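Side-chain contact in phage integrase/site-specific recombinase (Haloarcula marismortui, PDB 3NRW), which probably binds DNA and takes part in site-specific recombination and integration, the fragment described being its N-terminal, all-helical domain: residues Leu36-Glu41 against Asp60-Phe65. Residues are numbered along the deposited sequence; the frame is centred on the assembly and turned at random.
Sequences LKHFVE and DEYETF
Phe39, on helix 26-45, turns an edge of its ring onto a face of Tyr62, on helix 56-67, in a T-shaped stack. The evidence is threefold. The ring centroids lie 4.8 Å apart and the planes meet at 70°. Phe39 CD2, in turn, sits over the centre of the tyrosine ring, 3.7 Å from Tyr62 CG. The tyrosine supplies most of the reach. A chi1 of 180° places its CG opposite the backbone N and extends the ring across to the other helix, where Tyr62 CE2 comes within 3.5 Å of Phe39 CA and the ring continues past the phenylalanine CB. Phe39 also has CG anti to N (chi1 -175°), which brings the edge carrying CD2 over the tyrosine face and leaves this one ortho carbon to make the closest ring contact.

The phenol oxygen ends against the backbone of helix 26-45. Tyr62 OH is 3.3 Å from His38 CB and 3.2 Å from Phe39 N, yet the latter pair is poorly angled and does not count as a hydrogen bond, so the approach is one of packing. His38 takes part through its CB, while its imidazole turns off from helix 56-67. No hydrogen bond crosses between 36-41 and 60-65, and the 182 Å² buried between them comes largely from Tyr62 and Phe39.

The aromatic cluster extends beyond this pair: Trp42 meets Tyr62 edge-to-face, and Trp86 of helix 73-92 meets the Phe39 ring. Leu83 also touches Tyr62, while Met51 and Leu54 pack on Phe39 from the connection between the helices. Interlocking aromatic side chains thus join helices 26-45, 56-67 and 73-92 in the buried core of a compact helical bundle, consistent with the core-binding domain of tyrosine recombinases.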
# COMPACT_ATOMS: atom_id res chain seq x y z
N LEU A 36 3.01 -5.48 -1.42
CA LEU A 36 1.69 -5.14 -0.88
C LEU A 36 1.04 -6.29 -0.13
O LEU A 36 0.10 -6.07 0.63
CB LEU A 36 0.78 -4.64 -2.00
CG LEU A 36 1.26 -3.34 -2.64
CD1 LEU A 36 0.26 -2.88 -3.69
CD2 LEU A 36 1.42 -2.26 -1.56
N LYS A 37 1.52 -7.51 -0.35
CA LYS A 37 0.95 -8.65 0.35
C LYS A 37 1.10 -8.43 1.85
O LYS A 37 0.20 -8.76 2.63
CB LYS A 37 1.65 -9.95 -0.06
CG LYS A 37 1.11 -11.19 0.65
CD LYS A 37 1.92 -12.42 0.28
CE LYS A 37 1.51 -13.62 1.12
NZ LYS A 37 2.35 -14.81 0.82
N HIS A 38 2.23 -7.87 2.27
CA HIS A 38 2.45 -7.63 3.68
C HIS A 38 1.45 -6.64 4.24
O HIS A 38 0.98 -6.78 5.37
CB HIS A 38 3.87 -7.11 3.93
CG HIS A 38 4.93 -8.09 3.53
ND1 HIS A 38 5.65 -7.97 2.36
CD2 HIS A 38 5.35 -9.24 4.11
CE1 HIS A 38 6.46 -9.01 2.24
NE2 HIS A 38 6.29 -9.79 3.29
N PHE A 39 1.12 -5.63 3.44
CA PHE A 39 0.18 -4.64 3.90
C PHE A 39 -1.24 -5.19 3.99
O PHE A 39 -1.95 -4.93 4.97
CB PHE A 39 0.19 -3.42 2.99
CG PHE A 39 -0.68 -2.31 3.49
CD1 PHE A 39 -2.04 -2.28 3.17
CD2 PHE A 39 -0.18 -1.37 4.37
CE1 PHE A 39 -2.87 -1.32 3.73
CE2 PHE A 39 -1.00 -0.41 4.93
CZ PHE A 39 -2.36 -0.39 4.62
N VAL A 40 -1.66 -5.94 2.98
CA VAL A 40 -3.01 -6.49 2.98
C VAL A 40 -3.24 -7.40 4.18
O VAL A 40 -4.26 -7.29 4.86
CB VAL A 40 -3.30 -7.26 1.68
CG1 VAL A 40 -4.67 -7.93 1.76
CG2 VAL A 40 -3.27 -6.29 0.50
N GLU A 41 -2.30 -8.30 4.47
CA GLU A 41 -2.46 -9.20 5.61
C GLU A 41 -2.47 -8.41 6.91
O GLU A 41 -3.28 -8.68 7.80
CB GLU A 41 -1.36 -10.26 5.62
CG GLU A 41 0.04 -9.73 5.37
CD GLU A 41 1.10 -10.82 5.47
OE1 GLU A 41 1.17 -11.48 6.53
OE2 GLU A 41 1.86 -11.00 4.49
N ASP A 60 2.03 4.87 10.00
CA ASP A 60 3.24 4.83 10.82
C ASP A 60 3.33 3.49 11.55
O ASP A 60 4.42 2.95 11.74
CB ASP A 60 3.25 5.98 11.84
CG ASP A 60 4.51 5.99 12.69
OD1 ASP A 60 5.57 6.45 12.20
OD2 ASP A 60 4.45 5.53 13.85
N GLU A 61 2.18 2.97 11.97
CA GLU A 61 2.15 1.69 12.65
C GLU A 61 2.65 0.63 11.69
O GLU A 61 3.45 -0.24 12.06
CB GLU A 61 0.72 1.35 13.09
CG GLU A 61 0.24 2.13 14.30
CD GLU A 61 0.72 1.52 15.61
OE1 GLU A 61 0.07 0.57 16.09
OE2 GLU A 61 1.74 1.99 16.15
N TYR A 62 2.20 0.70 10.45
CA TYR A 62 2.62 -0.28 9.45
C TYR A 62 4.12 -0.18 9.20
O TYR A 62 4.82 -1.20 9.17
CB TYR A 62 1.88 -0.08 8.13
CG TYR A 62 2.32 -1.08 7.09
CD1 TYR A 62 3.08 -0.69 6.00
CD2 TYR A 62 2.00 -2.43 7.22
CE1 TYR A 62 3.52 -1.62 5.05
CE2 TYR A 62 2.43 -3.37 6.29
CZ TYR A 62 3.19 -2.96 5.21
OH TYR A 62 3.62 -3.88 4.29
N GLU A 63 4.61 1.03 9.02
CA GLU A 63 6.03 1.21 8.77
C GLU A 63 6.87 0.60 9.89
O GLU A 63 7.85 -0.11 9.63
CB GLU A 63 6.36 2.69 8.62
CG GLU A 63 7.83 2.95 8.36
CD GLU A 63 8.14 4.42 8.22
OE1 GLU A 63 9.33 4.76 8.08
OE2 GLU A 63 7.19 5.23 8.26
N THR A 64 6.49 0.87 11.13
CA THR A 64 7.21 0.35 12.28
C THR A 64 7.16 -1.18 12.33
O THR A 64 8.13 -1.84 12.69
CB THR A 64 6.65 0.94 13.56
OG1 THR A 64 6.80 2.36 13.51
CG2 THR A 64 7.40 0.40 14.77
N PHE A 65 6.00 -1.73 11.98
CA PHE A 65 5.81 -3.17 11.95
C PHE A 65 6.82 -3.77 10.96
O PHE A 65 7.57 -4.68 11.31
CB PHE A 65 4.37 -3.46 11.52
CG PHE A 65 4.12 -4.87 11.08
CD1 PHE A 65 3.92 -5.16 9.73
CD2 PHE A 65 4.06 -5.90 12.01
CE1 PHE A 65 3.64 -6.46 9.32
CE2 PHE A 65 3.78 -7.21 11.60
CZ PHE A 65 3.57 -7.49 10.25